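Cocosin 1 acidic chain (Cocos nucifera, PDB 5WPW) serves as a seed storage protein of coconut, a hexameric 11S globulin of two cupin domains per subunit that acts as a nutrient reservoir. Local coordinates at residues A[27-32]-A[38-43]; A[77-82]-A[244-249]; A[135-140]-A[310-315]; A[258-263]-A[269-274]; A[322-325]-A[329-332]. The protein carries 2 engineered substitutions. All blocks are in the same frame, centred on the assembly; numbering follows the deposited sequence.

Contact 1: residues A[27-32]-A[38-43]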
# COMPACT_ATOMS: atom_id res chain seq x y z
N PHE A 27 19.70 -28.76 -13.64
CA PHE A 27 20.96 -28.07 -13.38
C PHE A 27 21.32 -28.21 -11.91
O PHE A 27 20.45 -28.46 -11.07
CB PHE A 27 20.88 -26.59 -13.77
CG PHE A 27 20.60 -26.33 -15.23
CD1 PHE A 27 19.35 -26.54 -15.76
CD2 PHE A 27 21.61 -25.84 -16.06
CE1 PHE A 27 19.09 -26.29 -17.09
CE2 PHE A 27 21.36 -25.58 -17.40
CZ PHE A 27 20.09 -25.81 -17.91
N ASP A 28 22.60 -28.07 -11.59
CA ASP A 28 23.07 -28.38 -10.24
C ASP A 28 22.89 -27.17 -9.33
O ASP A 28 23.65 -26.21 -9.41
CB ASP A 28 24.53 -28.83 -10.24
CG ASP A 28 25.04 -29.15 -8.84
OD1 ASP A 28 24.22 -29.34 -7.92
OD2 ASP A 28 26.27 -29.20 -8.65
N GLU A 29 21.89 -27.23 -8.44
CA GLU A 29 21.62 -26.12 -7.55
C GLU A 29 22.72 -25.91 -6.52
O GLU A 29 22.71 -24.89 -5.82
CB GLU A 29 20.27 -26.33 -6.86
CG GLU A 29 20.08 -27.71 -6.25
CD GLU A 29 18.98 -27.75 -5.18
OE1 GLU A 29 17.81 -27.44 -5.50
OE2 GLU A 29 19.30 -28.09 -4.02
N ASP A 30 23.66 -26.86 -6.41
CA ASP A 30 24.79 -26.74 -5.50
C ASP A 30 26.00 -26.08 -6.15
O ASP A 30 26.97 -25.76 -5.45
CB ASP A 30 25.18 -28.13 -4.98
CG ASP A 30 24.23 -28.62 -3.90
OD1 ASP A 30 24.47 -28.31 -2.71
OD2 ASP A 30 23.24 -29.31 -4.23
N ASN A 31 25.98 -25.90 -7.46
CA ASN A 31 26.95 -25.05 -8.14
C ASN A 31 27.02 -23.68 -7.48
O ASN A 31 26.00 -23.12 -7.07
CB ASN A 31 26.55 -24.95 -9.62
CG ASN A 31 27.64 -24.40 -10.51
OD1 ASN A 31 27.96 -23.21 -10.44
ND2 ASN A 31 28.21 -25.25 -11.36
N GLU A 32 28.24 -23.12 -7.37
CA GLU A 32 28.41 -21.83 -6.71
C GLU A 32 27.54 -20.75 -7.33
O GLU A 32 27.01 -19.88 -6.63
CB GLU A 32 29.88 -21.40 -6.76
CG GLU A 32 30.70 -21.72 -5.52
CD GLU A 32 32.14 -21.23 -5.65
OE1 GLU A 32 32.36 -20.18 -6.29
OE2 GLU A 32 33.06 -21.91 -5.13
N GLY A 38 20.78 -17.99 -5.71
CA GLY A 38 19.68 -18.47 -4.88
C GLY A 38 18.52 -19.07 -5.64
O GLY A 38 17.36 -18.90 -5.24
N VAL A 39 18.81 -19.79 -6.74
CA VAL A 39 17.80 -20.40 -7.58
C VAL A 39 18.17 -21.86 -7.84
O VAL A 39 19.31 -22.29 -7.62
CB VAL A 39 17.61 -19.65 -8.92
CG1 VAL A 39 17.14 -18.19 -8.69
CG2 VAL A 39 18.88 -19.65 -9.70
N SER A 40 17.17 -22.63 -8.26
CA SER A 40 17.32 -23.94 -8.89
C SER A 40 16.64 -23.89 -10.25
O SER A 40 15.58 -23.28 -10.40
CB SER A 40 16.69 -25.06 -8.04
OG SER A 40 17.00 -24.89 -6.67
N THR A 41 17.23 -24.56 -11.25
CA THR A 41 16.70 -24.55 -12.61
C THR A 41 16.49 -25.98 -13.07
O THR A 41 17.28 -26.88 -12.74
CB THR A 41 17.64 -23.81 -13.59
OG1 THR A 41 17.73 -22.42 -13.24
CG2 THR A 41 17.11 -23.90 -15.02
N ILE A 42 15.40 -26.21 -13.79
CA ILE A 42 15.15 -27.51 -14.39
C ILE A 42 14.62 -27.29 -15.80
O ILE A 42 13.96 -26.29 -16.10
CB ILE A 42 14.16 -28.37 -13.56
CG1 ILE A 42 12.72 -27.90 -13.75
CG2 ILE A 42 14.52 -28.37 -12.09
CD1 ILE A 42 11.74 -28.60 -12.81
N ARG A 43 14.97 -28.21 -16.68
CA ARG A 43 14.41 -28.26 -18.02
C ARG A 43 13.62 -29.56 -18.16
O ARG A 43 14.09 -30.62 -17.76
CB ARG A 43 15.51 -28.20 -19.10
CG ARG A 43 14.93 -28.19 -20.52
CD ARG A 43 15.96 -28.59 -21.57
NE ARG A 43 17.03 -27.61 -21.66
CZ ARG A 43 18.31 -27.91 -21.80
NH1 ARG A 43 18.68 -29.18 -21.87
NH2 ARG A 43 19.23 -26.95 -21.85
O HOH W 1 20.99 -22.94 -5.40

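Contact 2: residues A[77-82]-A[244-249]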
# COMPACT_ATOMS: atom_id res chain seq x y z
N PRO A 77 -6.44 -23.08 -3.90
CA PRO A 77 -7.27 -23.62 -2.82
C PRO A 77 -8.30 -22.63 -2.30
O PRO A 77 -8.01 -21.46 -2.03
CB PRO A 77 -6.25 -23.96 -1.72
CG PRO A 77 -5.01 -23.23 -2.09
CD PRO A 77 -5.00 -23.14 -3.58
N GLY A 78 -9.53 -23.11 -2.14
CA GLY A 78 -10.59 -22.28 -1.61
C GLY A 78 -11.35 -21.52 -2.66
O GLY A 78 -12.30 -20.80 -2.32
N CYS A 79 -10.93 -21.65 -4.01
CA CYS A 79 -11.61 -21.08 -5.16
C CYS A 79 -12.61 -22.09 -5.71
O CYS A 79 -12.37 -23.30 -5.65
CB CYS A 79 -10.60 -20.71 -6.25
SG CYS A 79 -9.57 -19.25 -5.71
N PRO A 80 -13.74 -21.62 -6.24
CA PRO A 80 -14.74 -22.54 -6.81
C PRO A 80 -14.26 -23.14 -8.11
O PRO A 80 -13.46 -22.54 -8.84
CB PRO A 80 -15.97 -21.65 -7.04
CG PRO A 80 -15.43 -20.24 -7.09
CD PRO A 80 -14.22 -20.23 -6.21
N GLU A 81 -14.77 -24.35 -8.40
CA GLU A 81 -14.63 -24.96 -9.72
C GLU A 81 -15.57 -24.26 -10.68
O GLU A 81 -16.79 -24.27 -10.48
CB GLU A 81 -14.95 -26.45 -9.68
CG GLU A 81 -13.92 -27.28 -8.97
CD GLU A 81 -14.02 -27.12 -7.48
OE1 GLU A 81 -15.13 -26.79 -6.99
OE2 GLU A 81 -12.99 -27.29 -6.78
N THR A 82 -15.02 -23.59 -11.69
CA THR A 82 -15.85 -22.81 -12.58
C THR A 82 -15.95 -23.42 -13.97
O THR A 82 -16.66 -22.86 -14.82
CB THR A 82 -15.33 -21.38 -12.70
OG1 THR A 82 -14.04 -21.42 -13.28
CG2 THR A 82 -15.27 -20.70 -11.31
N THR A 244 -12.00 -11.99 -8.35
CA THR A 244 -10.82 -11.20 -8.02
C THR A 244 -9.64 -12.17 -7.89
O THR A 244 -9.03 -12.53 -8.91
CB THR A 244 -11.08 -10.35 -6.78
OG1 THR A 244 -11.28 -11.20 -5.64
CG2 THR A 244 -12.32 -9.49 -7.00
N TYR A 245 -9.30 -12.62 -6.69
CA TYR A 245 -8.06 -13.38 -6.54
C TYR A 245 -8.12 -14.69 -7.31
O TYR A 245 -7.10 -15.13 -7.85
CB TYR A 245 -7.76 -13.63 -5.07
CG TYR A 245 -8.15 -12.44 -4.24
CD1 TYR A 245 -7.35 -11.31 -4.20
CD2 TYR A 245 -9.35 -12.42 -3.54
CE1 TYR A 245 -7.70 -10.20 -3.46
CE2 TYR A 245 -9.72 -11.31 -2.80
CZ TYR A 245 -8.89 -10.21 -2.76
OH TYR A 245 -9.25 -9.10 -2.03
N CYS A 246 -9.30 -15.32 -7.39
CA CYS A 246 -9.38 -16.62 -8.06
C CYS A 246 -9.23 -16.50 -9.57
O CYS A 246 -9.10 -17.53 -10.24
CB CYS A 246 -10.69 -17.33 -7.72
SG CYS A 246 -10.84 -17.72 -5.98
N SER A 247 -9.26 -15.28 -10.10
CA SER A 247 -9.14 -15.04 -11.52
C SER A 247 -7.83 -14.34 -11.88
O SER A 247 -7.78 -13.65 -12.90
CB SER A 247 -10.34 -14.23 -12.02
OG SER A 247 -11.55 -14.86 -11.64
N MET A 248 -6.79 -14.50 -11.06
CA MET A 248 -5.48 -13.93 -11.39
C MET A 248 -4.96 -14.54 -12.69
O MET A 248 -5.01 -15.76 -12.88
CB MET A 248 -4.48 -14.24 -10.28
CG MET A 248 -4.59 -13.45 -9.02
SD MET A 248 -3.07 -13.78 -8.10
CE MET A 248 -3.39 -15.46 -7.55
N LYS A 249 -4.43 -13.70 -13.57
CA LYS A 249 -3.75 -14.22 -14.74
C LYS A 249 -2.42 -14.80 -14.28
O LYS A 249 -1.72 -14.19 -13.46
CB LYS A 249 -3.54 -13.12 -15.78
CG LYS A 249 -2.97 -13.61 -17.11
CD LYS A 249 -2.70 -12.46 -18.10
CE LYS A 249 -2.16 -11.23 -17.38
NZ LYS A 249 -0.96 -10.58 -18.03

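Contact 3: residues A[135-140]-A[310-315]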
# COMPACT_ATOMS: atom_id res chain seq x y z
N VAL A 135 9.03 -28.25 -24.50
CA VAL A 135 10.26 -28.04 -23.77
C VAL A 135 10.04 -26.83 -22.86
O VAL A 135 9.76 -25.73 -23.35
CB VAL A 135 11.46 -27.85 -24.70
CG1 VAL A 135 12.74 -27.76 -23.89
CG2 VAL A 135 11.56 -29.03 -25.69
N ALA A 136 10.11 -27.06 -21.56
CA ALA A 136 9.89 -26.02 -20.56
C ALA A 136 11.17 -25.77 -19.78
O ALA A 136 11.84 -26.72 -19.37
CB ALA A 136 8.77 -26.43 -19.58
N ILE A 137 11.53 -24.50 -19.58
CA ILE A 137 12.63 -24.16 -18.70
C ILE A 137 12.06 -23.44 -17.49
O ILE A 137 11.33 -22.45 -17.63
CB ILE A 137 13.71 -23.32 -19.39
CG1 ILE A 137 14.63 -22.77 -18.32
CG2 ILE A 137 13.09 -22.20 -20.18
CD1 ILE A 137 15.88 -22.20 -18.81
N THR A 138 12.36 -23.96 -16.30
CA THR A 138 11.79 -23.49 -15.04
C THR A 138 12.88 -22.98 -14.11
O THR A 138 13.88 -23.68 -13.88
CB THR A 138 11.06 -24.63 -14.34
OG1 THR A 138 9.87 -24.92 -15.07
CG2 THR A 138 10.73 -24.25 -12.91
N VAL A 139 12.69 -21.77 -13.56
CA VAL A 139 13.59 -21.21 -12.56
C VAL A 139 12.79 -21.06 -11.27
O VAL A 139 11.74 -20.41 -11.26
CB VAL A 139 14.19 -19.86 -13.01
CG1 VAL A 139 15.17 -19.35 -11.99
CG2 VAL A 139 14.87 -19.97 -14.38
N LEU A 140 13.25 -21.72 -10.21
CA LEU A 140 12.60 -21.70 -8.90
C LEU A 140 13.39 -20.82 -7.94
O LEU A 140 14.60 -21.03 -7.76
CB LEU A 140 12.50 -23.12 -8.33
CG LEU A 140 11.59 -24.16 -9.00
CD1 LEU A 140 12.38 -25.37 -9.43
CD2 LEU A 140 10.48 -24.55 -8.01
N ILE A 310 19.33 -14.87 -14.73
CA ILE A 310 19.53 -16.27 -15.11
C ILE A 310 19.23 -16.34 -16.60
O ILE A 310 18.07 -16.32 -17.03
CB ILE A 310 18.66 -17.23 -14.30
CG1 ILE A 310 19.01 -17.12 -12.82
CG2 ILE A 310 18.89 -18.66 -14.75
CD1 ILE A 310 18.12 -16.19 -12.04
N MET A 311 20.28 -16.43 -17.41
CA MET A 311 20.14 -16.32 -18.85
C MET A 311 20.23 -17.71 -19.47
O MET A 311 21.17 -18.46 -19.19
CB MET A 311 21.23 -15.42 -19.42
CG MET A 311 21.06 -15.12 -20.88
SD MET A 311 22.32 -13.97 -21.51
CE MET A 311 22.97 -13.33 -19.99
N TYR A 312 19.27 -18.02 -20.35
CA TYR A 312 19.20 -19.31 -21.04
C TYR A 312 19.10 -19.06 -22.53
O TYR A 312 18.20 -18.35 -22.98
CB TYR A 312 17.98 -20.12 -20.56
CG TYR A 312 17.82 -21.44 -21.27
CD1 TYR A 312 18.62 -22.52 -20.93
CD2 TYR A 312 16.87 -21.62 -22.27
CE1 TYR A 312 18.48 -23.74 -21.56
CE2 TYR A 312 16.73 -22.84 -22.91
CZ TYR A 312 17.53 -23.89 -22.54
OH TYR A 312 17.42 -25.11 -23.16
N CYS A 313 20.01 -19.64 -23.31
CA CYS A 313 20.02 -19.40 -24.76
C CYS A 313 19.08 -20.40 -25.46
O CYS A 313 19.23 -21.62 -25.31
CB CYS A 313 21.43 -19.48 -25.33
SG CYS A 313 21.44 -19.37 -27.14
N THR A 314 18.08 -19.87 -26.15
CA THR A 314 17.09 -20.67 -26.85
C THR A 314 17.44 -20.91 -28.32
O THR A 314 16.77 -21.70 -28.98
CB THR A 314 15.70 -20.01 -26.78
OG1 THR A 314 15.73 -18.75 -27.46
CG2 THR A 314 15.27 -19.77 -25.30
N GLY A 315 18.45 -20.24 -28.84
CA GLY A 315 18.77 -20.37 -30.26
C GLY A 315 19.93 -19.47 -30.63
O GLY A 315 20.32 -18.57 -29.89

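Contact 4: residues A[258-263]-A[269-274]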
# COMPACT_ATOMS: atom_id res chain seq x y z
N ARG A 258 5.37 -9.00 -31.95
CA ARG A 258 4.48 -7.85 -31.85
C ARG A 258 4.44 -7.23 -30.45
O ARG A 258 3.89 -6.13 -30.28
CB ARG A 258 3.06 -8.26 -32.25
CG ARG A 258 2.95 -8.74 -33.69
CD ARG A 258 1.52 -9.02 -34.08
NE ARG A 258 1.08 -10.34 -33.61
CZ ARG A 258 -0.19 -10.71 -33.52
NH1 ARG A 258 -1.16 -9.87 -33.87
NH2 ARG A 258 -0.49 -11.93 -33.08
N ARG A 259 5.01 -7.90 -29.45
CA ARG A 259 4.95 -7.45 -28.07
C ARG A 259 6.19 -6.70 -27.61
O ARG A 259 6.27 -6.31 -26.44
CB ARG A 259 4.70 -8.65 -27.16
CG ARG A 259 3.48 -9.46 -27.55
CD ARG A 259 3.20 -10.56 -26.53
NE ARG A 259 2.04 -11.36 -26.87
CZ ARG A 259 0.83 -11.19 -26.35
NH1 ARG A 259 0.61 -10.24 -25.45
NH2 ARG A 259 -0.18 -11.97 -26.72
N ALA A 260 7.16 -6.50 -28.51
CA ALA A 260 8.43 -5.88 -28.16
C ALA A 260 8.22 -4.57 -27.40
O ALA A 260 7.28 -3.81 -27.69
CB ALA A 260 9.25 -5.65 -29.44
N ASP A 261 9.08 -4.34 -26.39
CA ASP A 261 9.22 -3.05 -25.75
C ASP A 261 10.32 -2.20 -26.36
O ASP A 261 10.26 -0.97 -26.28
CB ASP A 261 9.54 -3.23 -24.26
CG ASP A 261 8.42 -3.88 -23.52
OD1 ASP A 261 7.33 -3.30 -23.47
OD2 ASP A 261 8.63 -4.99 -23.01
N VAL A 262 11.35 -2.83 -26.92
CA VAL A 262 12.47 -2.15 -27.56
C VAL A 262 12.66 -2.83 -28.91
O VAL A 262 12.65 -4.05 -28.97
CB VAL A 262 13.76 -2.25 -26.73
CG1 VAL A 262 14.89 -1.55 -27.43
CG2 VAL A 262 13.53 -1.69 -25.30
N PHE A 263 12.82 -2.04 -29.97
CA PHE A 263 12.91 -2.67 -31.28
C PHE A 263 13.71 -1.79 -32.22
O PHE A 263 13.44 -0.59 -32.32
CB PHE A 263 11.53 -2.91 -31.89
CG PHE A 263 11.58 -3.28 -33.35
CD1 PHE A 263 12.22 -4.44 -33.77
CD2 PHE A 263 11.01 -2.45 -34.31
CE1 PHE A 263 12.26 -4.78 -35.11
CE2 PHE A 263 11.05 -2.78 -35.65
CZ PHE A 263 11.67 -3.95 -36.05
N ARG A 269 15.17 -7.12 -30.78
CA ARG A 269 14.07 -6.65 -29.95
C ARG A 269 14.27 -7.15 -28.52
O ARG A 269 14.99 -8.13 -28.28
CB ARG A 269 12.72 -7.11 -30.50
CG ARG A 269 12.68 -8.59 -30.89
CD ARG A 269 11.30 -9.05 -31.28
NE ARG A 269 11.30 -10.41 -31.84
CZ ARG A 269 11.18 -11.51 -31.11
NH1 ARG A 269 11.06 -11.42 -29.78
NH2 ARG A 269 11.16 -12.70 -31.69
N ILE A 270 13.64 -6.45 -27.57
CA ILE A 270 13.57 -6.87 -26.17
C ILE A 270 12.14 -6.72 -25.69
O ILE A 270 11.47 -5.73 -25.98
CB ILE A 270 14.50 -6.04 -25.26
CG1 ILE A 270 15.92 -6.01 -25.79
CG2 ILE A 270 14.44 -6.58 -23.83
CD1 ILE A 270 16.82 -5.16 -24.95
N THR A 271 11.70 -7.69 -24.88
CA THR A 271 10.36 -7.70 -24.33
C THR A 271 10.52 -8.03 -22.85
O THR A 271 11.19 -9.00 -22.51
CB THR A 271 9.47 -8.73 -25.04
OG1 THR A 271 9.47 -8.44 -26.44
CG2 THR A 271 8.06 -8.67 -24.53
N THR A 272 10.01 -7.16 -22.00
CA THR A 272 10.15 -7.27 -20.56
C THR A 272 8.87 -7.83 -19.96
O THR A 272 7.77 -7.52 -20.41
CB THR A 272 10.44 -5.90 -19.97
OG1 THR A 272 11.63 -5.37 -20.58
CG2 THR A 272 10.58 -5.95 -18.43
N LEU A 273 9.01 -8.59 -18.89
CA LEU A 273 7.84 -9.11 -18.17
C LEU A 273 8.05 -8.83 -16.69
O LEU A 273 9.00 -9.33 -16.11
CB LEU A 273 7.65 -10.60 -18.43
CG LEU A 273 6.43 -11.25 -17.78
CD1 LEU A 273 5.19 -10.49 -18.11
CD2 LEU A 273 6.31 -12.66 -18.31
N ASN A 274 7.19 -7.99 -16.12
CA ASN A 274 7.22 -7.74 -14.68
C ASN A 274 5.79 -7.42 -14.24
O ASN A 274 4.85 -7.54 -15.03
CB ASN A 274 8.22 -6.63 -14.34
CG ASN A 274 7.89 -5.34 -15.05
OD1 ASN A 274 6.73 -4.95 -15.15
ND2 ASN A 274 8.92 -4.68 -15.58

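Contact 5: residues A[322-325]-A[329-332]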
# COMPACT_ATOMS: atom_id res chain seq x y z
N VAL A 322 31.32 -10.71 -19.23
CA VAL A 322 30.86 -10.25 -17.92
C VAL A 322 32.06 -9.76 -17.13
O VAL A 322 33.10 -10.43 -17.10
CB VAL A 322 30.10 -11.38 -17.19
CG1 VAL A 322 29.61 -10.88 -15.81
CG2 VAL A 322 28.95 -11.86 -18.03
N ALA A 323 31.93 -8.59 -16.49
CA ALA A 323 32.97 -7.98 -15.66
C ALA A 323 32.46 -7.81 -14.23
O ALA A 323 31.29 -7.48 -14.02
CB ALA A 323 33.38 -6.61 -16.22
N ASP A 324 33.35 -7.97 -13.23
CA ASP A 324 32.96 -7.84 -11.82
C ASP A 324 33.57 -6.59 -11.18
O ASP A 324 34.18 -5.74 -11.85
CB ASP A 324 33.29 -9.13 -11.04
CG ASP A 324 34.77 -9.27 -10.68
OD1 ASP A 324 35.62 -8.39 -11.00
OD2 ASP A 324 35.07 -10.31 -10.05
N ASP A 325 33.43 -6.49 -9.85
CA ASP A 325 33.83 -5.30 -9.11
C ASP A 325 35.33 -5.16 -8.97
O ASP A 325 35.79 -4.10 -8.53
CB ASP A 325 33.19 -5.29 -7.72
CG ASP A 325 33.48 -6.55 -6.94
OD1 ASP A 325 33.33 -7.64 -7.52
OD2 ASP A 325 33.85 -6.45 -5.75
N THR A 329 37.68 -9.85 -15.92
CA THR A 329 36.79 -10.54 -16.83
C THR A 329 36.40 -11.87 -16.20
O THR A 329 37.24 -12.76 -16.07
CB THR A 329 37.47 -10.78 -18.18
OG1 THR A 329 37.97 -9.55 -18.71
CG2 THR A 329 36.47 -11.37 -19.16
N VAL A 330 35.15 -12.01 -15.78
CA VAL A 330 34.73 -13.25 -15.14
C VAL A 330 34.03 -14.20 -16.11
O VAL A 330 33.78 -15.36 -15.75
CB VAL A 330 33.86 -12.98 -13.90
CG1 VAL A 330 34.67 -12.23 -12.86
CG2 VAL A 330 32.62 -12.17 -14.27
N PHE A 331 33.72 -13.74 -17.31
CA PHE A 331 33.25 -14.61 -18.38
C PHE A 331 33.58 -13.94 -19.70
O PHE A 331 33.49 -12.72 -19.83
CB PHE A 331 31.74 -14.90 -18.27
CG PHE A 331 31.26 -15.98 -19.21
CD1 PHE A 331 31.52 -17.31 -18.95
CD2 PHE A 331 30.54 -15.65 -20.35
CE1 PHE A 331 31.09 -18.31 -19.82
CE2 PHE A 331 30.10 -16.65 -21.22
CZ PHE A 331 30.38 -17.98 -20.95
N ASP A 332 33.96 -14.76 -20.67
CA ASP A 332 34.27 -14.27 -22.01
C ASP A 332 34.16 -15.51 -22.91
O ASP A 332 35.15 -16.20 -23.14
CB ASP A 332 35.64 -13.64 -22.07
CG ASP A 332 35.92 -12.95 -23.40
OD1 ASP A 332 35.26 -13.28 -24.42
OD2 ASP A 332 36.81 -12.07 -23.42

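Contact 1: residues A[27-32]-A[38-43]
Two groups meet at Glu29 OE1: Ser40 OG lies 2.9 Å from Glu29 OE1, and the backbone N of His153 donates to the same oxygen. The Glu29 side chain leaves the backbone with CG between N and the carbonyl carbon (chi1 48°) and then runs extended, which carries the carboxylate over to the serine. A water joins the backbones beside this pair, giving a hydrogen to Glu29 O at 2.6 Å and to Val39 O at 2.9 Å. Farther along, Phe27 N donates to Thr41 O at 3.2 Å, the donor lying 33° out of the carbonyl plane. The Phe27 ring comes obliquely against the threonine methyl, Phe27 CD1 to Thr41 CG2 3.5 Å, and Phe34 of helix 32-37 packs on both residues. An Asx turn, Asp30 N to Asp28 OD1, bends the chain ahead of Asn31, the N-cap of that helix. The contact thus ties the loop between strand 22-26 and helix 32-37 to strand 40-46 of the N-terminal cupin domain. The bond from the backbone N of His153 would be expected to stabilise the negative charge on Glu29 in this partly sheltered place.

Contact 2: residues A[77-82]-A[244-249]
The disulfide between Cys79 and Cys246 is the bond that joins the acidic and basic chains of an 11S globulin subunit, here linking the loop before strand 83-85 to the loop before strand 251-253. Cys79 SG and Cys246 SG are 2.0 Å apart, and the torsion about the S-S bond is -83°, a left-handed twist. Both sulfurs sit beside their own backbone N, anti to the carbonyl carbon (chi1 -70° for Cys79, -64° for Cys246). Cys79 CB ends 3.7 Å from Cys246 CB. Pro80 adds a light apolar touch, Pro80 CD lying 4.2 Å from Cys246 SG. Cys246 belongs to a short 3-10 turn, in which Ser247 N donates to Thr244 O at 3.0 Å, and Lys106 NZ takes up the carbonyl of Cys246. Next to it, Thr244 OG1 lies 3.0 Å above one face of the Tyr245 ring, toward the rim; this ring stacks on Tyr245 of a neighbouring subunit. Phe241 of that same neighbouring subunit also packs on Cys79, which places the bridge close to a subunit boundary. No hydrogen bond crosses between 77-82 and 244-249, and little surface is buried there, so the link is essentially covalent. Its torsion near a right angle keeps the sulfur lone pairs well apart, consistent with a relaxed bond that holds the two chains together once the precursor is cut.

Contact 3: residues A[135-140]-A[310-315]
Ile137 CD1 rests over one face of the Tyr312 ring in a CH-pi contact, 3.6 Å from the ring centroid and 28° off its normal. The methyl is displaced toward the root of the ring, with Ile137 CD1 closest to Tyr312 CG at 3.2 Å, a tight approach. Beside this pair Val139 CG2 meets Ile310 CG2 more loosely, at 4.2 Å. Ile137 reaches the ring because its chain is fully stretched, CG1 anti to the backbone N (chi1 167°) and CD1 continuing the line; the isoleucine and tyrosine side chains lie alongside each other, pointing opposite ways. These residues face one another from two different sheets: strand 134-140 belongs to the N-terminal cupin domain and strand 309-314 to the C-terminal one. Their backbones share no hydrogen bond, with the CA atoms of Ile137 and Tyr312 8.5 Å apart, as in layers packed face to face. Farther out, Tyr64 of the neighbouring strand 61-67 touches Ile137, while Val39 touches both Val139 and Ile310. Arg43 NH2 makes a weak hydrogen bond to Tyr312 OH at the far end of the ring. Thr314 and Gly315 both face Gln359, a classic beta bulge.

Contact 4: residues A[258-263]-A[269-274]
The Phe263 ring turns its edge to Arg269, with Phe263 CD1 4.3 Å from Arg269 CB near the ring plane. A second flat group, the Asp261 carboxylate, is met at one oxygen by a backbone amide: Thr272 N donates to Asp261 OD2 at 2.8 Å, almost straight at 178° and nearly in line with the C-O bond. With CG beside its own backbone N (chi1 -65°), Asp261 swings its carboxylate along the opposing strand to reach that amide. A classic beta bulge lies at the same spot. Ile270 O accepts twice, from Asp261 N at 2.8 Å and from Val262 N at 3.1 Å, both in its carbonyl plane, while Ile270 N donates back to Val262 O at 2.9 Å. Val262 and Ile270 touch on one face of the hairpin, CB to CB 4.1 Å; Phe263 and Arg269 occupy the other. This hairpin, strands 262-264 and 268-273, borders a sheet of the C-terminal cupin domain and abuts another subunit of the hexamer. Lys277 NZ forms a salt bridge with Asp261 OD2 and Lys106 NZ of that neighbouring subunit one with Asp261 OD1. A carboxylate between two lysines and an amide most likely stays ionised, linking the bulge of this hairpin to the subunit interface.

Contact 5: residues A[322-325]-A[329-332]
Val322 and Phe331 form the antiparallel hydrogen-bonded pair of this hairpin: Val322 N donates to Phe331 O at 3.0 Å with an angle of 165° at the hydrogen. In return Val322 O receives Val330 N at 2.9 Å and, only weakly, Phe331 N at 3.4 Å. Two consecutive residues therefore face one, a classic beta bulge, and Val330 accommodates it with a psi of -9°, far from an extended strand. The hairpin joins strands 317-323 and 329-336 of the C-terminal cupin domain and closes through a short loop. Apolar contacts gather round the same valine, Val322. Val330 CG2, set between its backbone N and carbonyl carbon, approaches Val322 CG1 to 3.6 Å, the two branched side chains crossing at a slant. Phe331 touches through its stem, with Phe331 CB 4.0 Å from Val322 CB, whereas the end of the side chain leads away. Leu8, from the N-terminal part of the chain, packs on both valines, and a backbone hydrogen bond links it to Val330. The remaining contact mixes polar and apolar groups: Val330 CG1 lies 3.4 Å from Asp324 OD2, the side chains meeting at about a right angle. That carboxylate finds its polar partners within the turn, OD2 in a salt bridge with Arg326 and OD1 accepting from the backbone N of Glu328. Thr329 turns its hydroxyl to another chain, where Thr329 OG1 is hydrogen-bonded to the carbonyl of Gly182 of a neighbouring subunit, and nearby Asp325 OD1 pairs with Arg154 of that subunit.

In the fold
Contacts 1 and 3 meet directly: strands 40-46 and 134-140 are neighbours in one sheet, with Ser40 O 2.8 Å from Leu140 N, and the centres of contacts 1 and 3 lie about 12 Å apart. Contact 3 joins the two cupin domains near the middle of the chain. Contact 4 reaches the same C-terminal sheet, its centre about 17 Å from that of contact 3, while contact 5 lies on the hairpin whose first strand follows strand 309-314. Contact 2 lies farthest from contact 5, centres about 45 Å apart on opposite sides of the chain's centre, yet its nearest atoms come within about 6 Å of contact 4. Both touch one neighbouring subunit; contact 5 touches a different one.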